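PDB 5IBZ: cyclase from Uncultured organism, which is a member of the cyclase family and may act as an arylformamidase. Local coordinates for the interface of chains A and B. Coordinates in Å, arbitrary orientation; residue numbers count along the deposited sequence, not the author numbering. Chains: chain A/B, Uncharacterized protein.

The interface of chains A and B. Residues chain A 76-79, 82, 89-90; chain B 136-140.
This patch is part of a two-fold symmetric interface between two copies of the cyclase, and its twin forms with the chains exchanged. The deposited assembly is a tetramer; the structure alone does not prove that oligomer biological. A loop and the short 3-10 helix 138-140 of chain B pack against the turn after strand 73-76 and the start of helix 80-85 of chain A.

The carboxylate of A:Asp82 grips B:Ser137 with both oxygens. Backbone B:Ser137 N donates to A:Asp82 OD1 at 2.8 Å, almost straight (178° at H) but from somewhat above the carboxylate plane. The hydroxyl B:Ser137 OG donates to A:Asp82 OD2 at 2.6 Å, on the syn lone pair of that oxygen. B:Ser137 OG stands beside its own backbone N (chi1 -61°), so both donors face the same carboxylate. A second contact lies on the 3-10 helix. Within it, B:Gly139 N donates to the carbonyl A:Glu77 O at 2.8 Å, in the carbonyl plane. The A:Glu77 side chain leaves with CG anti to the backbone N (chi1 177°) and bends at chi2. Its carboxylate lies alongside B:Gly139, and OE1 takes a weak bond from B:Ser138 OG.

Chain A fixes the aspartate from behind. A:Thr79 N donates to the anti lone pair of A:Asp82 OD2 at 2.8 Å. A:Thr79 OG1 donates to that oxygen from well above the carboxylate plane. At least three donors thus converge on OD2, which should favour the charged carboxylate.

Two waters add bridges between the chains. One joins A:Thr79 OG1 to B:Ser137 OG. The other lies 2.5 Å from A:Met76 O (a selenomethionine carbonyl) and 3.0 Å from B:Ser138 N.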
loop_
_atom_site.group_PDB
_atom_site.type_symbol
_atom_site.label_atom_id
_atom_site.label_comp_id
_atom_site.label_asym_id
_atom_site.label_seq_id
_atom_site.Cartn_x
_atom_site.Cartn_y
_atom_site.Cartn_z
HETATM N N MSE A 76 1.479 -11.557 1.877
HETATM C CA MSE A 76 1.528 -12.153 3.210
HETATM C C MSE A 76 2.577 -11.463 4.091
HETATM O O MSE A 76 3.616 -11.006 3.606
HETATM C CB MSE A 76 1.854 -13.653 3.130
HETATM C CG MSE A 76 1.060 -14.480 2.120
HETATM SE SE MSE A 76 -0.805 -14.826 2.605
HETATM C CE MSE A 76 -0.527 -15.843 4.201
ATOM N N GLU A 77 2.301 -11.402 5.391
ATOM C CA GLU A 77 3.274 -10.941 6.381
ATOM C C GLU A 77 4.061 -12.123 6.965
ATOM O O GLU A 77 5.247 -12.004 7.280
ATOM C CB GLU A 77 2.544 -10.180 7.488
ATOM C CG GLU A 77 3.396 -9.677 8.645
ATOM C CD GLU A 77 4.358 -8.596 8.250
ATOM O OE1 GLU A 77 4.190 -8.051 7.146
ATOM O OE2 GLU A 77 5.270 -8.271 9.055
ATOM N N ILE A 78 3.382 -13.260 7.117
ATOM C CA ILE A 78 4.004 -14.493 7.601
ATOM C C ILE A 78 3.129 -15.624 7.084
ATOM O O ILE A 78 1.914 -15.463 6.967
ATOM C CB ILE A 78 4.160 -14.497 9.148
ATOM C CG1 ILE A 78 4.932 -15.728 9.622
ATOM C CG2 ILE A 78 2.837 -14.419 9.827
ATOM C CD1 ILE A 78 5.564 -15.524 10.968
ATOM N N THR A 79 3.747 -16.751 6.744
ATOM C CA THR A 79 3.094 -17.856 6.048
ATOM C C THR A 79 3.446 -19.192 6.666
ATOM O O THR A 79 4.385 -19.285 7.445
ATOM C CB THR A 79 3.518 -17.969 4.561
ATOM O OG1 THR A 79 4.859 -18.468 4.490
ATOM C CG2 THR A 79 3.414 -16.651 3.846
ATOM N N ASP A 82 7.102 -20.277 6.143
ATOM C CA ASP A 82 8.115 -19.746 7.040
ATOM C C ASP A 82 8.468 -20.742 8.134
ATOM O O ASP A 82 9.582 -20.728 8.621
ATOM C CB ASP A 82 7.645 -18.440 7.653
ATOM C CG ASP A 82 7.610 -17.319 6.637
ATOM O OD1 ASP A 82 8.642 -17.067 5.967
ATOM O OD2 ASP A 82 6.537 -16.723 6.454
ATOM N N ALA A 89 9.962 -19.525 13.957
ATOM C CA ALA A 89 9.479 -18.218 13.518
ATOM C C ALA A 89 8.583 -17.551 14.572
ATOM O O ALA A 89 7.742 -18.210 15.194
ATOM C CB ALA A 89 8.730 -18.354 12.198
ATOM N N SER A 90 8.800 -16.249 14.772
ATOM C CA SER A 90 7.917 -15.377 15.562
ATOM C C SER A 90 7.725 -15.831 17.022
ATOM O O SER A 90 8.312 -16.832 17.442
ATOM C CB SER A 90 6.567 -15.261 14.845
ATOM O OG SER A 90 6.264 -13.899 14.578
ATOM N N ARG B 136 12.987 -15.221 4.275
ATOM C CA ARG B 136 11.665 -15.531 4.807
ATOM C C ARG B 136 10.697 -14.370 4.572
ATOM O O ARG B 136 11.068 -13.334 4.016
ATOM C CB ARG B 136 11.757 -15.855 6.309
ATOM C CG ARG B 136 12.704 -17.047 6.684
ATOM C CD ARG B 136 13.125 -17.066 8.218
ATOM N NE ARG B 136 14.312 -17.910 8.457
ATOM C CZ ARG B 136 15.106 -17.802 9.506
ATOM N NH1 ARG B 136 14.869 -16.866 10.418
ATOM N NH2 ARG B 136 16.145 -18.622 9.637
ATOM N N SER B 137 9.451 -14.556 4.986
ATOM C CA SER B 137 8.489 -13.458 4.959
ATOM C C SER B 137 8.962 -12.320 5.836
ATOM O O SER B 137 9.773 -12.498 6.743
ATOM C CB SER B 137 7.107 -13.907 5.424
ATOM O OG SER B 137 6.574 -14.923 4.602
ATOM N N SER B 138 8.437 -11.130 5.567
ATOM C CA SER B 138 8.858 -9.958 6.311
ATOM C C SER B 138 8.632 -10.099 7.821
ATOM O O SER B 138 9.455 -9.644 8.622
ATOM C CB SER B 138 8.134 -8.716 5.775
ATOM O OG SER B 138 6.730 -8.866 5.814
ATOM N N GLY B 139 7.548 -10.759 8.217
ATOM C CA GLY B 139 7.222 -10.918 9.625
ATOM C C GLY B 139 8.099 -11.946 10.317
ATOM O O GLY B 139 8.024 -12.125 11.534
ATOM N N ALA B 140 8.933 -12.627 9.535
ATOM C CA ALA B 140 9.866 -13.623 10.048
ATOM C C ALA B 140 11.282 -13.225 9.690
ATOM O O ALA B 140 12.169 -14.086 9.567
ATOM C CB ALA B 140 9.540 -14.995 9.485
HETATM O O HOH W 1 6.138 -11.038 3.699
HETATM O O HOH W 2 7.169 -17.416 2.867
#